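Local coordinates for trichosurin (Trichosurus vulpecula, PDB 2R73), which is a secreted, homodimeric milk protein of the lipocalin family that probably binds and transports small molecules, at residues L24-H29 and F129-N134; R48-N53 and L66-G71. The protein carries 1 engineered substitution. All coordinates share one frame; numbering follows the deposited sequence.

From the N terminus, residues 24-29 run as a loop into strand 29-35, and contact 1 is made when residues 129-134, the end of strand 121-130 and the turn after it, come back beside them. That closure encloses most of the antiparallel sheet. Contact 2 is nested inside it: residues 48-53 open the hairpin of strands 50-57 and 60-69, and residues 66-71, the end of the return strand and the turn after it, close a short loop. The two contacts touch, with W28 N probably hydrogen-bonded to Q52 O at 3.1 Å, and I51 packed against W28 and H29. The segment 24-29 thus lies between the hairpin and strand 121-130, where the lipocalin barrel closes.

Contact 1: residues L24-H29 and F129-N134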
# COMPACT_ATOMS: atom_id res chain seq x y z
N LEU A 24 -10.86 -13.52 -11.87
CA LEU A 24 -11.31 -13.15 -10.53
C LEU A 24 -12.80 -13.36 -10.38
O LEU A 24 -13.31 -13.51 -9.27
CB LEU A 24 -10.97 -11.69 -10.23
CG LEU A 24 -9.49 -11.32 -10.13
CD1 LEU A 24 -9.35 -9.83 -9.91
CD2 LEU A 24 -8.85 -12.10 -9.00
N SER A 25 -13.51 -13.36 -11.51
CA SER A 25 -14.95 -13.53 -11.50
C SER A 25 -15.37 -14.99 -11.32
O SER A 25 -15.75 -15.66 -12.28
CB SER A 25 -15.56 -12.98 -12.79
OG SER A 25 -16.97 -13.06 -12.75
N ARG A 26 -15.28 -15.47 -10.08
CA ARG A 26 -15.66 -16.84 -9.74
C ARG A 26 -15.98 -16.89 -8.25
O ARG A 26 -16.14 -15.86 -7.60
CB ARG A 26 -14.53 -17.83 -10.03
CG ARG A 26 -14.15 -17.97 -11.49
CD ARG A 26 -13.05 -16.99 -11.87
NE ARG A 26 -12.85 -16.90 -13.32
CZ ARG A 26 -12.49 -17.91 -14.10
NH1 ARG A 26 -12.30 -19.12 -13.59
NH2 ARG A 26 -12.33 -17.71 -15.40
N HIS A 27 -16.09 -18.09 -7.71
CA HIS A 27 -16.36 -18.25 -6.29
C HIS A 27 -15.02 -18.30 -5.57
O HIS A 27 -14.07 -18.94 -6.04
CB HIS A 27 -17.15 -19.53 -6.03
CG HIS A 27 -18.60 -19.42 -6.38
ND1 HIS A 27 -19.05 -19.28 -7.68
CD2 HIS A 27 -19.71 -19.40 -5.60
CE1 HIS A 27 -20.37 -19.17 -7.68
NE2 HIS A 27 -20.79 -19.24 -6.43
N TRP A 28 -14.94 -17.60 -4.44
CA TRP A 28 -13.72 -17.56 -3.67
C TRP A 28 -13.91 -17.96 -2.23
O TRP A 28 -15.04 -18.04 -1.74
CB TRP A 28 -13.11 -16.15 -3.72
CG TRP A 28 -12.57 -15.76 -5.05
CD1 TRP A 28 -13.18 -14.95 -5.98
CD2 TRP A 28 -11.32 -16.14 -5.61
NE1 TRP A 28 -12.36 -14.81 -7.08
CE2 TRP A 28 -11.21 -15.53 -6.87
CE3 TRP A 28 -10.26 -16.94 -5.16
CZ2 TRP A 28 -10.10 -15.69 -7.69
CZ3 TRP A 28 -9.16 -17.10 -5.97
CH2 TRP A 28 -9.09 -16.48 -7.23
N HIS A 29 -12.80 -18.22 -1.55
CA HIS A 29 -12.83 -18.61 -0.14
C HIS A 29 -11.79 -17.80 0.64
O HIS A 29 -10.68 -17.58 0.17
CB HIS A 29 -12.51 -20.11 -0.02
CG HIS A 29 -13.55 -21.00 -0.63
ND1 HIS A 29 -14.71 -21.33 0.03
CD2 HIS A 29 -13.61 -21.62 -1.83
CE1 HIS A 29 -15.45 -22.12 -0.74
NE2 HIS A 29 -14.80 -22.31 -1.88
N PHE A 129 -7.28 -15.30 -0.57
CA PHE A 129 -8.45 -16.02 -1.06
C PHE A 129 -8.00 -17.22 -1.89
O PHE A 129 -6.92 -17.20 -2.47
CB PHE A 129 -9.28 -15.11 -1.97
CG PHE A 129 -9.89 -13.92 -1.28
CD1 PHE A 129 -10.29 -12.82 -2.02
CD2 PHE A 129 -10.12 -13.93 0.08
CE1 PHE A 129 -10.91 -11.74 -1.41
CE2 PHE A 129 -10.75 -12.85 0.70
CZ PHE A 129 -11.14 -11.75 -0.05
N GLY A 130 -8.84 -18.24 -1.95
CA GLY A 130 -8.53 -19.43 -2.73
C GLY A 130 -9.77 -19.94 -3.45
O GLY A 130 -10.90 -19.73 -2.98
N ARG A 131 -9.58 -20.62 -4.58
CA ARG A 131 -10.71 -21.17 -5.32
C ARG A 131 -11.40 -22.23 -4.47
O ARG A 131 -12.60 -22.47 -4.60
CB ARG A 131 -10.24 -21.78 -6.65
CG ARG A 131 -9.66 -20.75 -7.63
CD ARG A 131 -10.68 -19.66 -8.00
NE ARG A 131 -11.71 -20.14 -8.93
CZ ARG A 131 -11.53 -20.33 -10.23
NH1 ARG A 131 -10.35 -20.07 -10.78
NH2 ARG A 131 -12.53 -20.78 -10.99
N THR A 132 -10.63 -22.84 -3.58
CA THR A 132 -11.13 -23.86 -2.67
C THR A 132 -10.98 -23.33 -1.25
O THR A 132 -10.16 -22.46 -1.00
CB THR A 132 -10.33 -25.16 -2.80
OG1 THR A 132 -8.95 -24.90 -2.50
CG2 THR A 132 -10.45 -25.71 -4.21
N PRO A 133 -11.78 -23.86 -0.30
CA PRO A 133 -11.73 -23.43 1.10
C PRO A 133 -10.38 -23.51 1.81
O PRO A 133 -10.27 -23.14 2.98
CB PRO A 133 -12.80 -24.30 1.77
CG PRO A 133 -12.89 -25.50 0.89
CD PRO A 133 -12.79 -24.90 -0.49
N ASN A 134 -9.35 -23.98 1.11
CA ASN A 134 -8.02 -24.07 1.71
C ASN A 134 -6.93 -23.98 0.65
O ASN A 134 -7.17 -24.27 -0.53
CB ASN A 134 -7.85 -25.38 2.47
CG ASN A 134 -6.73 -25.31 3.50
OD1 ASN A 134 -5.65 -24.80 3.22
ND2 ASN A 134 -6.99 -25.84 4.69
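The W28 indole takes the R131 chain over one face, with L24 CA and G130 CA at its edge, while the H29 imidazole has P133 over one face and backbone of R131 at its rim. On W28 it is methylene CD of R131 that touches, 3.7 Å from the centroid of the six-membered ring, a CH-pi contact. Bends at chi2 (-60°) and chi3 (-74°) fold R131 back across the indole; its guanidinium carbon is too distant for more than a weak cation-pi attraction. Beyond W28, R26 lays its CG and CD over a face of that guanidinium. The two guanidinium planes stand 84° apart with NH1 of R26 only 3.1 Å from NH2 of R131, a close approach of like charges, not a hydrogen bond; R26 NE is bonded to E22 O. W28 NE1 helps fix the indole's rotation through a nearly straight bond to L24 O (2.7 Å), an oxygen that also accepts from R26 N. P133 CD sits 3.6 Å from the H29 ring centroid. The backbones meet at the antiparallel hydrogen-bonded pair H29 and G130: G130 N bonds to a lone pair of H29 O at 2.9 Å, and the return bond from H29 N to G130 O is weak. A tryptophan just before the first strand, crossed by an arginine just past strand 121-130, is a hallmark of the lipocalin fold.

Contact 2: residues R48-N53 and L66-G71; sequences RNFIQN and LTRKNG
N49 and T67 lie side by side, and the T67 hydroxyl donates to N49 OD1 at 2.8 Å, nearly along the C=O axis. T67 holds its hydroxyl opposite the backbone N (chi1 -168°), which turns OG1 to the N49 amide; OG1 also takes a weak bond from K69 NZ. Next along the strands, F50 and L66 form an antiparallel hydrogen-bonded pair: F50 N reaches L66 O at 2.8 Å and L66 N reaches F50 O at 2.9 Å. F50 O has a second grip, for Q52 bends at chi2 (-53°) and brings NE2 to it at 3.3 Å, from the opposite face of the carbonyl plane to L66 N. The same NE2 rests against L66 CD1 at 3.5 Å. Replacing Q52 by alanine removes that amide, which is likely to cost F50 O its second donor and open a gap beside the L66 side chain. Farther out, N49 ND2 is held by P46 O, and R48, whose NH1 bonds to I41 O, gives NE to a water 2.9 Å away that R68 NH1 reaches only weakly. Outside the hairpin, the F50 ring stacks with H165 and touches C166, which is disulfide-bonded to C73. Q52 and N53 both face F64 in a classic beta bulge, while T67 pairs onward with I74 of strand 72-82 and the T30 hydroxyl is hydrogen-bonded to N49 O on the side of strand 29-35.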
# COMPACT_ATOMS: atom_id res chain seq x y z
N ARG A 48 -13.22 -9.17 9.22
CA ARG A 48 -13.25 -10.64 9.28
C ARG A 48 -14.41 -11.02 8.37
O ARG A 48 -15.51 -11.34 8.82
CB ARG A 48 -13.54 -11.12 10.71
CG ARG A 48 -13.44 -12.64 10.92
CD ARG A 48 -13.81 -13.02 12.35
NE ARG A 48 -13.61 -14.44 12.64
CZ ARG A 48 -12.43 -15.02 12.82
NH1 ARG A 48 -11.31 -14.32 12.75
NH2 ARG A 48 -12.36 -16.31 13.10
N ASN A 49 -14.17 -10.96 7.07
CA ASN A 49 -15.23 -11.26 6.13
C ASN A 49 -14.96 -12.52 5.34
O ASN A 49 -13.83 -12.78 4.95
CB ASN A 49 -15.45 -10.05 5.22
CG ASN A 49 -15.71 -8.80 6.01
OD1 ASN A 49 -16.52 -8.81 6.93
ND2 ASN A 49 -15.02 -7.72 5.68
N PHE A 50 -16.01 -13.31 5.14
CA PHE A 50 -15.88 -14.56 4.41
C PHE A 50 -16.39 -14.37 2.99
O PHE A 50 -17.60 -14.34 2.77
CB PHE A 50 -16.67 -15.65 5.13
CG PHE A 50 -16.42 -15.67 6.61
CD1 PHE A 50 -15.16 -15.99 7.11
CD2 PHE A 50 -17.42 -15.32 7.51
CE1 PHE A 50 -14.90 -15.94 8.47
CE2 PHE A 50 -17.16 -15.27 8.87
CZ PHE A 50 -15.90 -15.58 9.35
N ILE A 51 -15.47 -14.23 2.05
CA ILE A 51 -15.83 -14.04 0.66
C ILE A 51 -16.64 -15.21 0.09
O ILE A 51 -16.34 -16.38 0.34
CB ILE A 51 -14.57 -13.82 -0.22
CG1 ILE A 51 -14.99 -13.47 -1.65
CG2 ILE A 51 -13.72 -15.06 -0.25
CD1 ILE A 51 -15.86 -12.24 -1.73
N GLN A 52 -17.69 -14.88 -0.67
CA GLN A 52 -18.53 -15.90 -1.31
C GLN A 52 -18.13 -15.94 -2.78
O GLN A 52 -17.80 -17.01 -3.31
CB GLN A 52 -20.00 -15.55 -1.16
CG GLN A 52 -20.50 -15.63 0.28
CD GLN A 52 -20.18 -16.97 0.92
OE1 GLN A 52 -20.54 -18.03 0.39
NE2 GLN A 52 -19.50 -16.93 2.06
N ASN A 53 -18.15 -14.79 -3.44
CA ASN A 53 -17.77 -14.69 -4.85
C ASN A 53 -17.49 -13.25 -5.27
O ASN A 53 -17.86 -12.30 -4.59
CB ASN A 53 -18.85 -15.29 -5.75
CG ASN A 53 -20.14 -14.47 -5.76
OD1 ASN A 53 -20.22 -13.42 -6.39
ND2 ASN A 53 -21.16 -14.96 -5.06
N LEU A 66 -19.94 -12.73 3.49
CA LEU A 66 -20.76 -13.08 4.63
C LEU A 66 -19.90 -12.64 5.81
O LEU A 66 -18.68 -12.85 5.82
CB LEU A 66 -21.03 -14.59 4.69
CG LEU A 66 -22.15 -15.11 3.77
CD1 LEU A 66 -22.40 -16.59 4.07
CD2 LEU A 66 -23.43 -14.31 4.01
N THR A 67 -20.51 -11.98 6.78
CA THR A 67 -19.78 -11.52 7.95
C THR A 67 -20.67 -11.73 9.16
O THR A 67 -21.85 -11.39 9.13
CB THR A 67 -19.39 -10.01 7.83
OG1 THR A 67 -18.43 -9.67 8.85
CG2 THR A 67 -20.62 -9.12 7.98
N ARG A 68 -20.12 -12.31 10.21
CA ARG A 68 -20.90 -12.55 11.41
C ARG A 68 -20.87 -11.29 12.28
O ARG A 68 -19.82 -10.89 12.78
CB ARG A 68 -20.35 -13.75 12.17
CG ARG A 68 -21.15 -14.08 13.42
CD ARG A 68 -20.60 -15.29 14.17
NE ARG A 68 -21.00 -16.56 13.58
CZ ARG A 68 -20.28 -17.25 12.70
NH1 ARG A 68 -19.09 -16.80 12.31
NH2 ARG A 68 -20.74 -18.40 12.23
N LYS A 69 -22.02 -10.66 12.44
CA LYS A 69 -22.13 -9.45 13.25
C LYS A 69 -23.19 -9.67 14.32
O LYS A 69 -24.27 -10.16 14.02
CB LYS A 69 -22.51 -8.25 12.37
CG LYS A 69 -21.39 -7.73 11.47
CD LYS A 69 -20.32 -6.97 12.26
CE LYS A 69 -19.27 -6.35 11.35
NZ LYS A 69 -18.49 -7.37 10.61
N ASN A 70 -22.86 -9.30 15.55
CA ASN A 70 -23.78 -9.44 16.67
C ASN A 70 -24.35 -10.85 16.79
O ASN A 70 -25.53 -11.01 17.10
CB ASN A 70 -24.93 -8.45 16.54
CG ASN A 70 -24.45 -7.02 16.46
OD1 ASN A 70 -23.68 -6.56 17.30
ND2 ASN A 70 -24.91 -6.29 15.44
N GLY A 71 -23.53 -11.86 16.53
CA GLY A 71 -24.01 -13.22 16.66
C GLY A 71 -24.21 -14.05 15.41
O GLY A 71 -23.83 -15.22 15.39
O HOH W 1 -16.54 -14.51 12.73
O HOH W 2 -16.96 -11.91 11.15